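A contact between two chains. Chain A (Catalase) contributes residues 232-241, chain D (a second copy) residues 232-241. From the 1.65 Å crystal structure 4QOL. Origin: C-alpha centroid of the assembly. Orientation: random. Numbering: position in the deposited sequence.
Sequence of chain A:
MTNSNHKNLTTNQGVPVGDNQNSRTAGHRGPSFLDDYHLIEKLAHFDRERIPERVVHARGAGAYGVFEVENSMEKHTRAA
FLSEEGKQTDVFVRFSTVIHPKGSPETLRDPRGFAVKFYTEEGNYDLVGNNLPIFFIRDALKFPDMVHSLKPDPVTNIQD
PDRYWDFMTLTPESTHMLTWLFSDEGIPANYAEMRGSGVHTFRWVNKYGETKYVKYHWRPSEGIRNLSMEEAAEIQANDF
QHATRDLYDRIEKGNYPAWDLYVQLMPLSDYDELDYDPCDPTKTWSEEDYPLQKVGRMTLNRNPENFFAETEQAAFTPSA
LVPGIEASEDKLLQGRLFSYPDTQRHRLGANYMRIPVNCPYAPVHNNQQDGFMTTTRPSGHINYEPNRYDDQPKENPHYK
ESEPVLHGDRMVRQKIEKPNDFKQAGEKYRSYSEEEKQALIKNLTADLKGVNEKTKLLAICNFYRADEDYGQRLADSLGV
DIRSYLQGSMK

Chain A (232-241) AAEIQANDFQ
Chain D (232-241) AAEIQANDFQ

Residues 232-241 of the two chains adopt nearly identical conformations and meet about an approximate twofold axis, their helical segments running in roughly opposite directions. Each stretch begins within a helix that starts earlier in the chain, with phi/psi near -60/-40 through 236 and -53/-36 at A237(A), bends at N238(A) (-120/-9) and extends at D239(A) (-155/121); chain D agrees within a few degrees. The register centers on A237(A) and A237(D), whose CA atoms lie 3.9 Å apart. Such close backbone approach is compatible with the small residues at the crossing: A237(A) CB packs 3.8 Å from A237(D) CB, and A237(A) CB lies 3.3 Å from A233(D) O. CA-H...O contacts accompany this packing, with A237(A) CA 3.5 Å from A233(D) O and A237(D) CA 3.6 Å from A233(A) O.

Q236(A) and Q236(D) supply the reciprocal polar bonds. With chi1 and chi2 both t and chi3 near -60°, each side chain extends across the interface. Q236(A) NE2 donates to Q236(D) O at 2.8 Å, and Q236(D) NE2 to Q236(A) O at 2.8 Å; each amide N-H thus satisfies the main-chain carbonyl of Q236 in the other chain. Q236(A) NE2 also lies near the ring plane of F240(D), at its edge, 4.3 Å from CD1 of F240(D). F240(A) and F240(D) are chi1 p, chi2 near -84°.

Behind the contact, D239(A) OD1 (chi1 t) accepts from Q241(A) N and Q241(A) NE2, both at 2.9 Å, so one oxygen serves main chain and side chain; Q241(A) has chi1 p, chi2 -107°, chi3 -63°. In chain D, with similar rotamers, Q241(D) N and Q241(D) NE2 each lie 3.0 Å from D239(D) OD1.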

# COMPACT_ATOMS: atom_id res chain seq x y z
N ALA A 232 -5.43 -31.45 -24.61
CA ALA A 232 -5.46 -30.14 -23.91
C ALA A 232 -5.98 -29.03 -24.81
O ALA A 232 -6.73 -28.13 -24.37
CB ALA A 232 -4.06 -29.79 -23.41
N ALA A 233 -5.50 -28.98 -26.05
CA ALA A 233 -5.98 -27.99 -27.01
C ALA A 233 -7.50 -28.09 -27.25
O ALA A 233 -8.18 -27.07 -27.40
CB ALA A 233 -5.23 -28.11 -28.34
N GLU A 234 -8.01 -29.30 -27.35
CA GLU A 234 -9.45 -29.51 -27.54
C GLU A 234 -10.26 -28.91 -26.36
O GLU A 234 -11.30 -28.29 -26.56
CB GLU A 234 -9.76 -31.03 -27.68
CG GLU A 234 -9.14 -31.68 -28.92
CD GLU A 234 -9.30 -33.21 -29.01
OE1 GLU A 234 -8.86 -33.81 -30.04
OE2 GLU A 234 -9.81 -33.83 -28.01
N ILE A 235 -9.78 -29.09 -25.13
CA ILE A 235 -10.43 -28.49 -23.97
C ILE A 235 -10.26 -27.00 -24.02
O ILE A 235 -11.24 -26.28 -23.82
CB ILE A 235 -9.89 -29.13 -22.61
CG1 ILE A 235 -10.33 -30.60 -22.54
CG2 ILE A 235 -10.45 -28.41 -21.39
CD1 ILE A 235 -9.51 -31.45 -21.61
N GLN A 236 -9.05 -26.52 -24.29
CA GLN A 236 -8.80 -25.08 -24.30
C GLN A 236 -9.66 -24.30 -25.29
O GLN A 236 -10.07 -23.16 -24.98
CB GLN A 236 -7.31 -24.81 -24.58
CG GLN A 236 -6.90 -23.36 -24.34
CD GLN A 236 -5.40 -23.19 -24.47
OE1 GLN A 236 -4.65 -23.81 -23.70
NE2 GLN A 236 -4.94 -22.35 -25.39
N ALA A 237 -10.03 -24.93 -26.41
CA ALA A 237 -10.92 -24.30 -27.37
C ALA A 237 -12.20 -23.77 -26.78
O ALA A 237 -12.71 -22.75 -27.25
CB ALA A 237 -11.26 -25.25 -28.52
N ASN A 238 -12.75 -24.50 -25.79
CA ASN A 238 -14.06 -24.18 -25.24
C ASN A 238 -14.12 -23.85 -23.76
O ASN A 238 -15.19 -23.45 -23.27
CB ASN A 238 -15.02 -25.33 -25.46
CG ASN A 238 -15.27 -25.60 -26.93
OD1 ASN A 238 -15.55 -24.70 -27.71
ND2 ASN A 238 -15.14 -26.85 -27.31
N ASP A 239 -13.02 -24.04 -23.04
CA ASP A 239 -13.04 -23.68 -21.61
C ASP A 239 -11.61 -23.40 -21.17
O ASP A 239 -10.76 -24.26 -21.24
CB ASP A 239 -13.65 -24.80 -20.82
CG ASP A 239 -14.02 -24.41 -19.39
OD1 ASP A 239 -13.75 -23.25 -18.96
OD2 ASP A 239 -14.63 -25.28 -18.71
N PHE A 240 -11.38 -22.18 -20.67
CA PHE A 240 -10.09 -21.78 -20.15
C PHE A 240 -10.05 -21.91 -18.61
O PHE A 240 -9.07 -21.52 -17.97
CB PHE A 240 -9.69 -20.38 -20.62
CG PHE A 240 -10.58 -19.31 -20.14
CD1 PHE A 240 -11.75 -19.02 -20.81
CD2 PHE A 240 -10.26 -18.57 -19.02
CE1 PHE A 240 -12.61 -17.98 -20.38
CE2 PHE A 240 -11.12 -17.55 -18.56
CZ PHE A 240 -12.30 -17.26 -19.24
N GLN A 241 -11.11 -22.39 -18.00
CA GLN A 241 -11.09 -22.62 -16.52
C GLN A 241 -11.65 -23.99 -16.19
O GLN A 241 -12.39 -24.17 -15.22
CB GLN A 241 -11.85 -21.53 -15.71
CG GLN A 241 -13.36 -21.46 -16.04
CD GLN A 241 -13.74 -20.24 -16.88
OE1 GLN A 241 -13.58 -19.10 -16.43
NE2 GLN A 241 -14.16 -20.47 -18.13
N ALA D 232 -13.39 -18.18 -33.26
CA ALA D 232 -12.77 -17.82 -31.96
C ALA D 232 -12.28 -19.05 -31.16
O ALA D 232 -11.19 -19.06 -30.63
CB ALA D 232 -13.74 -16.99 -31.15
N ALA D 233 -13.09 -20.10 -31.08
CA ALA D 233 -12.74 -21.32 -30.42
C ALA D 233 -11.53 -21.99 -31.02
O ALA D 233 -10.64 -22.51 -30.33
CB ALA D 233 -13.91 -22.29 -30.43
N GLU D 234 -11.47 -22.00 -32.35
CA GLU D 234 -10.38 -22.63 -33.03
C GLU D 234 -9.04 -21.88 -32.75
O GLU D 234 -8.00 -22.50 -32.58
CB GLU D 234 -10.78 -22.78 -34.52
CG GLU D 234 -10.00 -21.96 -35.52
CD GLU D 234 -8.58 -22.40 -35.68
OE1 GLU D 234 -8.26 -23.62 -35.62
OE2 GLU D 234 -7.76 -21.46 -35.93
N ILE D 235 -9.08 -20.55 -32.64
CA ILE D 235 -7.87 -19.77 -32.27
C ILE D 235 -7.56 -20.04 -30.82
O ILE D 235 -6.41 -20.28 -30.49
CB ILE D 235 -8.07 -18.25 -32.54
CG1 ILE D 235 -8.09 -17.99 -34.06
CG2 ILE D 235 -6.92 -17.38 -32.00
CD1 ILE D 235 -8.73 -16.70 -34.45
N GLN D 236 -8.59 -20.03 -29.98
CA GLN D 236 -8.39 -20.20 -28.53
C GLN D 236 -7.67 -21.53 -28.21
O GLN D 236 -6.91 -21.59 -27.26
CB GLN D 236 -9.70 -20.12 -27.77
CG GLN D 236 -9.56 -20.04 -26.22
CD GLN D 236 -10.89 -19.76 -25.56
OE1 GLN D 236 -11.51 -18.71 -25.84
NE2 GLN D 236 -11.37 -20.67 -24.71
N ALA D 237 -7.97 -22.57 -29.00
CA ALA D 237 -7.36 -23.88 -28.80
C ALA D 237 -5.86 -23.82 -28.74
O ALA D 237 -5.26 -24.59 -28.02
CB ALA D 237 -7.77 -24.84 -29.90
N ASN D 238 -5.26 -22.94 -29.52
CA ASN D 238 -3.81 -22.90 -29.64
C ASN D 238 -3.13 -21.60 -29.21
O ASN D 238 -1.92 -21.55 -29.21
CB ASN D 238 -3.41 -23.14 -31.08
CG ASN D 238 -3.85 -24.49 -31.57
OD1 ASN D 238 -3.57 -25.52 -30.95
ND2 ASN D 238 -4.50 -24.51 -32.73
N ASP D 239 -3.89 -20.54 -28.94
CA ASP D 239 -3.26 -19.31 -28.52
C ASP D 239 -4.27 -18.47 -27.71
O ASP D 239 -5.33 -18.10 -28.24
CB ASP D 239 -2.80 -18.51 -29.74
CG ASP D 239 -1.83 -17.39 -29.39
OD1 ASP D 239 -1.57 -17.14 -28.16
OD2 ASP D 239 -1.34 -16.77 -30.33
N PHE D 240 -3.95 -18.18 -26.47
CA PHE D 240 -4.80 -17.40 -25.61
C PHE D 240 -4.32 -15.92 -25.55
O PHE D 240 -4.86 -15.12 -24.77
CB PHE D 240 -4.91 -18.02 -24.21
CG PHE D 240 -3.62 -18.09 -23.45
CD1 PHE D 240 -2.75 -19.13 -23.65
CD2 PHE D 240 -3.32 -17.14 -22.51
CE1 PHE D 240 -1.57 -19.22 -22.98
CE2 PHE D 240 -2.10 -17.19 -21.88
CZ PHE D 240 -1.24 -18.23 -22.08
N GLN D 241 -3.32 -15.56 -26.36
CA GLN D 241 -2.87 -14.17 -26.41
C GLN D 241 -2.65 -13.75 -27.89
O GLN D 241 -1.73 -13.02 -28.20
CB GLN D 241 -1.61 -13.89 -25.61
CG GLN D 241 -0.38 -14.67 -26.07
CD GLN D 241 0.02 -15.80 -25.12
OE1 GLN D 241 0.36 -15.59 -23.97
NE2 GLN D 241 -0.06 -17.03 -25.62